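Local coordinates for protein 3-hexulose-6-phosphate synthase (Mycobacterium gastri, PDB 3AJX) that is a 3-hexulose-6-phosphate synthase, a magnesium-containing TIM-barrel enzyme of the orotidine 5'-phosphate decarboxylase / HUMPS family that assembles from two subunits, at residues M1-A6 against E24-I29; S42-V47 against F74-D79; T62-E67 against D89-G94; V108-I113 against V131-G136. The protein carries 1 engineered substitution. All coordinates share one frame; numbering follows the deposited sequence.

Contact 1. Residues M1-A6 against E24-I29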
loop_
_atom_site.group_PDB
_atom_site.type_symbol
_atom_site.label_atom_id
_atom_site.label_comp_id
_atom_site.label_asym_id
_atom_site.label_seq_id
_atom_site.Cartn_x
_atom_site.Cartn_y
_atom_site.Cartn_z
ATOM N N MET A 1 20.373 -14.388 14.140
ATOM C CA MET A 1 19.095 -14.067 13.442
ATOM C C MET A 1 18.014 -13.667 14.435
ATOM O O MET A 1 17.852 -14.293 15.482
ATOM C CB MET A 1 18.623 -15.273 12.629
ATOM C CG MET A 1 17.319 -15.047 11.868
ATOM S SD MET A 1 16.923 -16.413 10.759
ATOM C CE MET A 1 16.208 -17.597 11.923
ATOM N N LYS A 2 17.273 -12.619 14.098
ATOM C CA LYS A 2 16.205 -12.126 14.953
ATOM C C LYS A 2 14.856 -12.705 14.541
ATOM O O LYS A 2 14.705 -13.240 13.441
ATOM C CB LYS A 2 16.142 -10.602 14.879
ATOM C CG LYS A 2 17.415 -9.911 15.317
ATOM C CD LYS A 2 17.283 -8.408 15.182
ATOM C CE LYS A 2 18.555 -7.701 15.623
ATOM N NZ LYS A 2 18.411 -6.224 15.523
ATOM N N LEU A 3 13.880 -12.598 15.438
ATOM C CA LEU A 3 12.539 -13.094 15.170
ATOM C C LEU A 3 11.568 -11.928 15.154
ATOM O O LEU A 3 11.556 -11.103 16.069
ATOM C CB LEU A 3 12.110 -14.104 16.239
ATOM C CG LEU A 3 10.693 -14.675 16.101
ATOM C CD1 LEU A 3 10.566 -15.466 14.803
ATOM C CD2 LEU A 3 10.397 -15.569 17.296
ATOM N N GLN A 4 10.753 -11.868 14.105
ATOM C CA GLN A 4 9.768 -10.808 13.945
ATOM C C GLN A 4 8.354 -11.375 13.853
ATOM O O GLN A 4 8.104 -12.315 13.095
ATOM C CB GLN A 4 10.086 -10.001 12.674
ATOM C CG GLN A 4 8.965 -9.080 12.180
ATOM C CD GLN A 4 9.409 -8.192 11.027
ATOM O OE1 GLN A 4 8.585 -7.685 10.265
ATOM N NE2 GLN A 4 10.716 -7.989 10.906
ATOM N N VAL A 5 7.430 -10.814 14.630
ATOM C CA VAL A 5 6.042 -11.261 14.568
ATOM C C VAL A 5 5.248 -10.309 13.676
ATOM O O VAL A 5 5.245 -9.097 13.887
ATOM C CB VAL A 5 5.378 -11.325 15.976
ATOM C CG1 VAL A 5 5.468 -9.978 16.678
ATOM C CG2 VAL A 5 3.918 -11.750 15.834
ATOM N N ALA A 6 4.604 -10.864 12.656
ATOM C CA ALA A 6 3.802 -10.057 11.745
ATOM C C ALA A 6 2.362 -10.068 12.235
ATOM O O ALA A 6 1.639 -11.051 12.043
ATOM C CB ALA A 6 3.884 -10.619 10.328
ATOM N N GLU A 24 7.950 -10.966 24.664
ATOM C CA GLU A 24 9.153 -11.502 25.294
ATOM C C GLU A 24 9.950 -12.466 24.421
ATOM O O GLU A 24 11.132 -12.698 24.672
ATOM C CB GLU A 24 8.780 -12.193 26.610
ATOM C CG GLU A 24 7.747 -13.297 26.453
ATOM C CD GLU A 24 7.210 -13.789 27.784
ATOM O OE1 GLU A 24 7.991 -14.380 28.563
ATOM O OE2 GLU A 24 6.005 -13.579 28.052
ATOM N N TYR A 25 9.313 -13.020 23.394
ATOM C CA TYR A 25 9.981 -13.976 22.517
ATOM C C TYR A 25 10.431 -13.408 21.177
ATOM O O TYR A 25 11.075 -14.105 20.391
ATOM C CB TYR A 25 9.066 -15.176 22.264
ATOM C CG TYR A 25 8.556 -15.822 23.528
ATOM C CD1 TYR A 25 7.214 -15.723 23.892
ATOM C CD2 TYR A 25 9.420 -16.512 24.373
ATOM C CE1 TYR A 25 6.747 -16.296 25.070
ATOM C CE2 TYR A 25 8.965 -17.088 25.552
ATOM C CZ TYR A 25 7.629 -16.976 25.894
ATOM O OH TYR A 25 7.180 -17.536 27.066
ATOM N N VAL A 26 10.102 -12.150 20.912
ATOM C CA VAL A 26 10.470 -11.539 19.636
ATOM C C VAL A 26 11.325 -10.289 19.774
ATOM O O VAL A 26 11.321 -9.620 20.809
ATOM C CB VAL A 26 9.219 -11.163 18.815
ATOM C CG1 VAL A 26 8.340 -12.387 18.617
ATOM C CG2 VAL A 26 8.452 -10.053 19.515
ATOM N N ASP A 27 12.053 -9.979 18.705
ATOM C CA ASP A 27 12.920 -8.809 18.659
ATOM C C ASP A 27 12.197 -7.655 17.980
ATOM O O ASP A 27 12.381 -6.489 18.332
ATOM C CB ASP A 27 14.182 -9.131 17.861
ATOM C CG ASP A 27 14.932 -10.314 18.417
ATOM O OD1 ASP A 27 15.566 -10.162 19.481
ATOM O OD2 ASP A 27 14.879 -11.397 17.798
ATOM N N ILE A 28 11.359 -7.999 17.007
ATOM C CA ILE A 28 10.627 -7.007 16.235
ATOM C C ILE A 28 9.137 -7.292 16.236
ATOM O O ILE A 28 8.715 -8.433 16.044
ATOM C CB ILE A 28 11.132 -7.000 14.769
ATOM C CG1 ILE A 28 12.628 -6.686 14.746
ATOM C CG2 ILE A 28 10.348 -5.990 13.933
ATOM C CD1 ILE A 28 13.250 -6.807 13.376
ATOM N N ILE A 29 8.345 -6.250 16.473
ATOM C CA ILE A 29 6.892 -6.368 16.455
ATOM C C ILE A 29 6.400 -5.605 15.232
ATOM O O ILE A 29 6.541 -4.383 15.151
ATOM C CB ILE A 29 6.245 -5.745 17.705
ATOM C CG1 ILE A 29 6.698 -6.503 18.951
ATOM C CG2 ILE A 29 4.727 -5.807 17.588
ATOM C CD1 ILE A 29 6.277 -5.839 20.247
#
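Asp-27 holds CG anti to its carbonyl carbon (chi1 -57°), and this brings its carboxylate back to the start of strand 2-7. There OD2 takes the backbone N-H of Leu-3 on its anti lone pair, with OD2 to N 2.8 Å and 165° at the hydrogen. The same oxygen forms a salt bridge with Arg-203 of helix 195-204. Lys-2 crosses Asp-27 at about a right angle, and its CB lies 3.3 Å from OD2 of Asp-27. The extended Lys-2 chain then leads away.

The carbonyl O of Leu-3 is held twice in its own plane. Asp-27 N donates at 2.9 Å to Leu-3 O, and Ile-28 N donates to it at 3.2 Å. The ladder continues with Val-5 N to Ile-28 O, 3.1 Å.

Gln-4 and Ile-28 share one face of the sheet, where CB of Gln-4 lies 3.8 Å from CB of Ile-28. Val-5 and Ile-29 share the other face. Leu-3 CD2 rests 4.0 Å from Val-26 CG1, and Val-26 CG1 also meets Val-5 CB. This parallel pairing of strands 2-7 and 28-31, joined by helix 12-22, is the first beta-alpha-beta unit of a TIM barrel.

Contact 2. Residues S42-V47 against F74-D79; sequences SVITAV and FKAGAD
Helix 42-50 passes the C-terminal end of helix 66-75, and the two backbones come closest at Thr-45 and Gly-77, whose CA atoms are 5.2 Å apart. The helix end is a Schellman motif in the outer helical layer of the TIM barrel. Gly-77 leaves the helical conformation with a positive phi of 119°, a conformation that glycine adopts readily. Two hydrogen bonds run back into the last turn, one of them from Gly-77 N to Phe-74 O.

Two neighbouring side chains of helix 42-50 meet this turn. Ile-44 points toward it and has CG2 anti to its backbone N. That methyl is the branch that touches. It lies 3.5 Å from Ala-78 N and 4.0 Å from Ala-78 CB, with Ala-76 O at 3.7 Å. CB of Ala-76 is a looser apolar neighbour of the same methyl. Ile-44 also rests on Val-56 and Ala-58 of strand 55-62, so it packs between the helices and the barrel wall. Just beyond the turn, Asp-79 forms a salt bridge with Lys-48 of helix 42-50, which adds a second polar tie between the same parts.

Thr-45 lies at the more exposed edge. Its OG1 is anti to its own carbonyl carbon (chi1 -52°), beside the backbone N. From there the hydroxyl donates to Ala-76 O, which it meets in the carbonyl plane on a lone pair, with OG1 to O 2.7 Å.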
loop_
_atom_site.group_PDB
_atom_site.type_symbol
_atom_site.label_atom_id
_atom_site.label_comp_id
_atom_site.label_asym_id
_atom_site.label_seq_id
_atom_site.Cartn_x
_atom_site.Cartn_y
_atom_site.Cartn_z
ATOM N N SER A 42 -2.469 5.320 14.744
ATOM C CA SER A 42 -2.593 5.165 16.192
ATOM C C SER A 42 -2.249 3.765 16.696
ATOM O O SER A 42 -1.853 3.606 17.848
ATOM C CB SER A 42 -4.003 5.554 16.664
ATOM O OG SER A 42 -4.997 4.736 16.078
ATOM N N VAL A 43 -2.387 2.746 15.851
ATOM C CA VAL A 43 -2.058 1.399 16.308
ATOM C C VAL A 43 -0.546 1.285 16.527
ATOM O O VAL A 43 -0.090 0.569 17.420
ATOM C CB VAL A 43 -2.548 0.308 15.316
ATOM C CG1 VAL A 43 -1.838 0.434 13.980
ATOM C CG2 VAL A 43 -2.331 -1.075 15.922
ATOM N N ILE A 44 0.226 2.003 15.714
ATOM C CA ILE A 44 1.680 2.007 15.832
ATOM C C ILE A 44 2.069 2.647 17.161
ATOM O O ILE A 44 2.898 2.124 17.907
ATOM C CB ILE A 44 2.338 2.838 14.702
ATOM C CG1 ILE A 44 2.077 2.181 13.348
ATOM C CG2 ILE A 44 3.843 2.971 14.950
ATOM C CD1 ILE A 44 2.504 3.048 12.176
ATOM N N THR A 45 1.456 3.788 17.446
ATOM C CA THR A 45 1.737 4.524 18.668
ATOM C C THR A 45 1.385 3.719 19.910
ATOM O O THR A 45 2.139 3.704 20.881
ATOM C CB THR A 45 0.957 5.844 18.686
ATOM O OG1 THR A 45 1.213 6.556 17.468
ATOM C CG2 THR A 45 1.384 6.702 19.868
ATOM N N ALA A 46 0.245 3.041 19.865
ATOM C CA ALA A 46 -0.208 2.236 20.996
ATOM C C ALA A 46 0.734 1.073 21.292
ATOM O O ALA A 46 1.061 0.805 22.448
ATOM C CB ALA A 46 -1.613 1.714 20.728
ATOM N N VAL A 47 1.169 0.381 20.245
ATOM C CA VAL A 47 2.063 -0.754 20.419
ATOM C C VAL A 47 3.442 -0.330 20.913
ATOM O O VAL A 47 4.027 -0.995 21.771
ATOM C CB VAL A 47 2.211 -1.551 19.105
ATOM C CG1 VAL A 47 3.257 -2.649 19.270
ATOM C CG2 VAL A 47 0.871 -2.158 18.725
ATOM N N PHE A 74 7.178 7.119 11.232
ATOM C CA PHE A 74 8.269 7.272 12.192
ATOM C C PHE A 74 7.819 8.152 13.353
ATOM O O PHE A 74 8.074 7.839 14.518
ATOM C CB PHE A 74 9.493 7.909 11.520
ATOM C CG PHE A 74 10.258 6.973 10.620
ATOM C CD1 PHE A 74 10.800 7.436 9.425
ATOM C CD2 PHE A 74 10.457 5.643 10.974
ATOM C CE1 PHE A 74 11.529 6.590 8.596
ATOM C CE2 PHE A 74 11.190 4.786 10.149
ATOM C CZ PHE A 74 11.726 5.262 8.958
ATOM N N LYS A 75 7.146 9.251 13.032
ATOM C CA LYS A 75 6.673 10.170 14.057
ATOM C C LYS A 75 5.627 9.522 14.952
ATOM O O LYS A 75 5.476 9.901 16.115
ATOM C CB LYS A 75 6.110 11.437 13.407
ATOM C CG LYS A 75 7.202 12.347 12.856
ATOM C CD LYS A 75 6.657 13.648 12.293
ATOM C CE LYS A 75 7.804 14.597 11.957
ATOM N NZ LYS A 75 7.326 15.956 11.577
ATOM N N ALA A 76 4.922 8.533 14.411
ATOM C CA ALA A 76 3.896 7.823 15.166
ATOM C C ALA A 76 4.507 6.768 16.088
ATOM O O ALA A 76 3.794 6.129 16.861
ATOM C CB ALA A 76 2.897 7.172 14.213
ATOM N N GLY A 77 5.822 6.573 15.994
ATOM C CA GLY A 77 6.483 5.611 16.860
ATOM C C GLY A 77 7.184 4.438 16.200
ATOM O O GLY A 77 7.815 3.629 16.883
ATOM N N ALA A 78 7.080 4.327 14.883
ATOM C CA ALA A 78 7.734 3.228 14.190
ATOM C C ALA A 78 9.247 3.409 14.194
ATOM O O ALA A 78 9.750 4.531 14.131
ATOM C CB ALA A 78 7.229 3.135 12.754
ATOM N N ASP A 79 9.965 2.293 14.280
ATOM C CA ASP A 79 11.421 2.302 14.254
ATOM C C ASP A 79 11.858 1.915 12.850
ATOM O O ASP A 79 12.933 2.295 12.391
ATOM C CB ASP A 79 11.977 1.296 15.259
ATOM C CG ASP A 79 11.643 1.663 16.689
ATOM O OD1 ASP A 79 10.918 0.887 17.348
ATOM O OD2 ASP A 79 12.105 2.736 17.139
#

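Contact 3. Residues T62-E67 against D89-G94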
loop_
_atom_site.group_PDB
_atom_site.type_symbol
_atom_site.label_atom_id
_atom_site.label_comp_id
_atom_site.label_asym_id
_atom_site.label_seq_id
_atom_site.Cartn_x
_atom_site.Cartn_y
_atom_site.Cartn_z
ATOM N N THR A 62 4.675 1.400 1.347
ATOM C CA THR A 62 4.578 2.642 0.593
ATOM C C THR A 62 4.883 2.473 -0.893
ATOM O O THR A 62 5.862 1.830 -1.271
ATOM C CB THR A 62 5.520 3.686 1.186
ATOM O OG1 THR A 62 5.160 3.903 2.555
ATOM C CG2 THR A 62 5.429 5.000 0.417
ATOM N N MET A 63 4.039 3.066 -1.732
ATOM C CA MET A 63 4.219 2.978 -3.175
ATOM C C MET A 63 4.502 4.350 -3.784
ATOM O O MET A 63 5.035 4.448 -4.886
ATOM C CB MET A 63 2.971 2.375 -3.815
ATOM C CG MET A 63 3.074 2.134 -5.312
ATOM S SD MET A 63 4.365 0.953 -5.757
ATOM C CE MET A 63 4.617 1.385 -7.482
ATOM N N ASP A 64 4.136 5.403 -3.061
ATOM C CA ASP A 64 4.351 6.766 -3.539
ATOM C C ASP A 64 4.422 7.710 -2.344
ATOM O O ASP A 64 3.942 7.373 -1.262
ATOM C CB ASP A 64 3.216 7.164 -4.485
ATOM C CG ASP A 64 3.412 8.541 -5.090
ATOM O OD1 ASP A 64 4.559 8.877 -5.461
ATOM O OD2 ASP A 64 2.414 9.282 -5.200
ATOM N N ALA A 65 5.015 8.887 -2.543
ATOM C CA ALA A 65 5.185 9.862 -1.463
ATOM C C ALA A 65 5.987 9.156 -0.369
ATOM O O ALA A 65 5.557 9.052 0.782
ATOM C CB ALA A 65 3.829 10.315 -0.925
ATOM N N GLY A 66 7.157 8.660 -0.756
ATOM C CA GLY A 66 8.005 7.931 0.166
ATOM C C GLY A 66 8.409 8.673 1.421
ATOM O O GLY A 66 8.319 8.131 2.526
ATOM N N GLU A 67 8.862 9.910 1.265
ATOM C CA GLU A 67 9.287 10.684 2.423
ATOM C C GLU A 67 8.121 10.948 3.369
ATOM O O GLU A 67 8.262 10.810 4.584
ATOM C CB GLU A 67 9.902 12.005 1.972
ATOM C CG GLU A 67 10.576 12.779 3.086
ATOM C CD GLU A 67 11.143 14.088 2.596
ATOM O OE1 GLU A 67 10.358 14.902 2.065
ATOM O OE2 GLU A 67 12.365 14.297 2.727
ATOM N N ASP A 89 12.538 4.704 -7.626
ATOM C CA ASP A 89 13.739 4.879 -6.818
ATOM C C ASP A 89 13.632 6.150 -5.977
ATOM O O ASP A 89 14.077 6.178 -4.831
ATOM C CB ASP A 89 14.986 4.971 -7.706
ATOM C CG ASP A 89 15.401 3.633 -8.285
ATOM O OD1 ASP A 89 14.754 2.610 -7.980
ATOM O OD2 ASP A 89 16.391 3.608 -9.048
ATOM N N SER A 90 13.042 7.200 -6.544
ATOM C CA SER A 90 12.907 8.466 -5.830
ATOM C C SER A 90 12.016 8.328 -4.598
ATOM O O SER A 90 12.186 9.050 -3.618
ATOM C CB SER A 90 12.356 9.554 -6.760
ATOM O OG SER A 90 11.027 9.274 -7.159
ATOM N N THR A 91 11.072 7.393 -4.649
ATOM C CA THR A 91 10.171 7.156 -3.527
ATOM C C THR A 91 10.949 6.486 -2.396
ATOM O O THR A 91 10.816 6.850 -1.224
ATOM C CB THR A 91 8.997 6.260 -3.964
ATOM O OG1 THR A 91 8.211 6.963 -4.935
ATOM C CG2 THR A 91 8.119 5.887 -2.770
ATOM N N ILE A 92 11.769 5.503 -2.752
ATOM C CA ILE A 92 12.572 4.817 -1.760
ATOM C C ILE A 92 13.586 5.807 -1.195
ATOM O O ILE A 92 13.833 5.833 0.009
ATOM C CB ILE A 92 13.296 3.604 -2.381
ATOM C CG1 ILE A 92 12.250 2.563 -2.797
ATOM C CG2 ILE A 92 14.286 3.019 -1.383
ATOM C CD1 ILE A 92 12.802 1.370 -3.555
ATOM N N ALA A 93 14.157 6.631 -2.068
ATOM C CA ALA A 93 15.133 7.626 -1.639
ATOM C C ALA A 93 14.511 8.590 -0.629
ATOM O O ALA A 93 15.155 8.983 0.339
ATOM C CB ALA A 93 15.659 8.401 -2.844
ATOM N N GLY A 94 13.256 8.966 -0.867
ATOM C CA GLY A 94 12.565 9.877 0.027
ATOM C C GLY A 94 12.349 9.257 1.394
ATOM O O GLY A 94 12.509 9.921 2.418
HETATM O O HOH W 1 6.782 5.375 -6.629
#
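Thr-91 OG1 has two hydrogen-bond partners. Water 1 donates to OG1 at 2.7 Å, and Asp-138 OD2 of the second subunit is the other partner. The same water donates to Met-63 O at 2.6 Å, so it bridges loop and helix, which share no direct hydrogen bond.

Chi1 of -65° sets OG1 of Thr-91 anti to the carbonyl carbon, beside the backbone N, and leaves CG2 anti to the N. This methyl lies against the start of helix 66-75, 3.6 Å from both N and CA of Gly-66. Gly-66, without a side chain, brings its CA up to Thr-91 O in a nearly straight CA-H...O contact, at 3.3 Å and 174°. About one turn further along helix 89-102, Gly-94 O lies 3.3 Å from CA of Glu-67, whose CB and CG lie alongside the same carbonyl.

At the dimer interface, Asp-64 accepts from backbone N of Leu-137 and Asp-138 of the second subunit, and Gly-66 N donates to Asp-138 OD2 there. Within the subunit, in the helical layer outside the barrel, the loop after strand 55-62 and the start of helix 66-75 pack on helix 89-102. Ile-92 of that helix turns instead to strand 80-84 and helix 116-125.

Contact 4. Residues V108-I113 against V131-G136; sequences VDLIGI and VEMHAG
From its CB, Asp-109 sends CG anti to the backbone N (chi1 -170°), toward the edge of the His-134 ring. CG lies in the ring plane there, 3.5 Å from His-134 ND1. OD1 accepts the backbone N-H of Ile-111 at 2.9 Å, from above the carboxylate plane. This Asx turn, with the bonds from His-134, helps to hold the carboxylate's rotation. OD1 also takes a weak bond from His-134 ND1. OD2 takes the main one on its syn lone pair, with OD2 to ND1 3.0 Å and 163° at the hydrogen. Carboxylate and ring are nearly coplanar, 25° apart.

Water 2 donates to Asp-109 OD2 and to Glu-132 OE2. These two oxygens are 3.7 Å apart. Such crowding may shift their ionisation, though the magnesium near Glu-132 and a long, weak ion pair of Asp-109 with Lys-61 would probably counter it.

Ile-111 CD1 sits over one face of the His-134 ring in a CH-pi contact, 4.2 Å from the centroid. On the other side of the sheet, Leu-110 CD1 meets Val-131 CB and Met-133 CE.

Glu-132 N to Val-108 O and Leu-110 N to Glu-132 O form the parallel ladder. Strands 105-109 and 130-134, joined by helix 116-125, make a beta-alpha-beta unit. Asp-109 and His-134 form a His-carboxylate pair, and the Glu-132 side chain comes within about 4 Å of the magnesium ion at the C-terminal mouth of the TIM barrel.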
loop_
_atom_site.group_PDB
_atom_site.type_symbol
_atom_site.label_atom_id
_atom_site.label_comp_id
_atom_site.label_asym_id
_atom_site.label_seq_id
_atom_site.Cartn_x
_atom_site.Cartn_y
_atom_site.Cartn_z
ATOM N N VAL A 108 12.924 -2.420 2.525
ATOM C CA VAL A 108 12.251 -2.490 1.239
ATOM C C VAL A 108 11.634 -3.877 1.094
ATOM O O VAL A 108 12.335 -4.887 1.141
ATOM C CB VAL A 108 13.230 -2.206 0.078
ATOM C CG1 VAL A 108 12.526 -2.406 -1.258
ATOM C CG2 VAL A 108 13.752 -0.774 0.188
ATOM N N ASP A 109 10.312 -3.908 0.953
ATOM C CA ASP A 109 9.567 -5.155 0.811
ATOM C C ASP A 109 9.585 -5.550 -0.661
ATOM O O ASP A 109 9.003 -4.864 -1.503
ATOM C CB ASP A 109 8.124 -4.947 1.285
ATOM C CG ASP A 109 7.354 -6.241 1.391
ATOM O OD1 ASP A 109 7.713 -7.202 0.684
ATOM O OD2 ASP A 109 6.382 -6.295 2.173
ATOM N N LEU A 110 10.253 -6.658 -0.972
ATOM C CA LEU A 110 10.364 -7.103 -2.357
ATOM C C LEU A 110 9.214 -7.991 -2.824
ATOM O O LEU A 110 9.325 -8.681 -3.839
ATOM C CB LEU A 110 11.711 -7.811 -2.561
ATOM C CG LEU A 110 12.930 -6.916 -2.284
ATOM C CD1 LEU A 110 14.217 -7.719 -2.405
ATOM C CD2 LEU A 110 12.947 -5.740 -3.262
ATOM N N ILE A 111 8.104 -7.961 -2.094
ATOM C CA ILE A 111 6.939 -8.755 -2.463
ATOM C C ILE A 111 6.535 -8.457 -3.911
ATOM O O ILE A 111 6.527 -7.302 -4.345
ATOM C CB ILE A 111 5.747 -8.452 -1.512
ATOM C CG1 ILE A 111 4.556 -9.350 -1.851
ATOM C CG2 ILE A 111 5.354 -6.987 -1.618
ATOM C CD1 ILE A 111 3.430 -9.282 -0.830
ATOM N N GLY A 112 6.222 -9.507 -4.663
ATOM C CA GLY A 112 5.813 -9.335 -6.046
ATOM C C GLY A 112 6.921 -9.063 -7.050
ATOM O O GLY A 112 6.659 -8.987 -8.253
ATOM N N ILE A 113 8.153 -8.901 -6.572
ATOM C CA ILE A 113 9.280 -8.638 -7.461
ATOM C C ILE A 113 9.771 -9.939 -8.087
ATOM O O ILE A 113 10.027 -10.914 -7.385
ATOM C CB ILE A 113 10.448 -7.974 -6.697
ATOM C CG1 ILE A 113 10.008 -6.608 -6.157
ATOM C CG2 ILE A 113 11.652 -7.819 -7.619
ATOM C CD1 ILE A 113 9.736 -5.575 -7.228
ATOM N N VAL A 131 16.309 -5.766 3.151
ATOM C CA VAL A 131 15.192 -6.010 2.258
ATOM C C VAL A 131 14.444 -7.219 2.769
ATOM O O VAL A 131 15.011 -8.060 3.465
ATOM C CB VAL A 131 15.673 -6.277 0.810
ATOM C CG1 VAL A 131 16.389 -5.049 0.264
ATOM C CG2 VAL A 131 16.593 -7.484 0.778
ATOM N N GLU A 132 13.163 -7.297 2.441
ATOM C CA GLU A 132 12.361 -8.423 2.873
ATOM C C GLU A 132 12.058 -9.323 1.689
ATOM O O GLU A 132 11.410 -8.903 0.728
ATOM C CB GLU A 132 11.058 -7.937 3.520
ATOM C CG GLU A 132 10.209 -9.060 4.107
ATOM C CD GLU A 132 9.007 -8.559 4.890
ATOM O OE1 GLU A 132 9.200 -7.935 5.956
ATOM O OE2 GLU A 132 7.866 -8.786 4.434
ATOM N N MET A 133 12.583 -10.546 1.741
ATOM C CA MET A 133 12.333 -11.534 0.697
ATOM C C MET A 133 10.981 -12.046 1.151
ATOM O O MET A 133 10.871 -12.947 1.984
ATOM C CB MET A 133 13.393 -12.625 0.726
ATOM C CG MET A 133 14.762 -12.130 0.262
ATOM S SD MET A 133 14.655 -11.382 -1.379
ATOM C CE MET A 133 16.342 -10.788 -1.621
ATOM N N HIS A 134 9.953 -11.425 0.592
ATOM C CA HIS A 134 8.575 -11.674 0.978
ATOM C C HIS A 134 7.652 -12.321 -0.052
ATOM O O HIS A 134 7.628 -11.932 -1.221
ATOM C CB HIS A 134 7.993 -10.321 1.405
ATOM C CG HIS A 134 6.653 -10.397 2.062
ATOM N ND1 HIS A 134 5.911 -9.270 2.348
ATOM C CD2 HIS A 134 5.929 -11.450 2.507
ATOM C CE1 HIS A 134 4.786 -9.630 2.940
ATOM N NE2 HIS A 134 4.773 -10.946 3.051
ATOM N N ALA A 135 6.900 -13.319 0.398
ATOM C CA ALA A 135 5.914 -13.991 -0.442
ATOM C C ALA A 135 4.610 -13.751 0.316
ATOM O O ALA A 135 4.447 -14.214 1.442
ATOM C CB ALA A 135 6.206 -15.485 -0.540
ATOM N N GLY A 136 3.699 -12.995 -0.288
ATOM C CA GLY A 136 2.439 -12.688 0.363
ATOM C C GLY A 136 1.517 -13.875 0.558
ATOM O O GLY A 136 1.798 -14.981 0.099
HETATM O O HOH W 2 6.376 -6.781 5.190
HETATM O O HOH W 3 6.971 -12.278 -3.855
#

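How the contacts relate
Contacts 1 and 4 are buried strand pairs of the same barrel sheet. They lie on opposite sides of the chain's centre, about 18 Å apart between centres. Both have parallel backbone ladders, but contact 4 adds a cluster of carboxylates and histidine, of which Glu-132 comes close to the magnesium ion. Contacts 2 and 3 are partly buried in the helical layer and share helix 66-75, using its end and its start. Backbone ladders give way there to one direct hydroxyl bond in contact 2 and a water bridge in contact 3. Ile-29 meets Val-47, linking contacts 1 and 2. Ile-92 meets Val-108, linking 3 and 4. Contacts 3 and 4 also touch the second subunit.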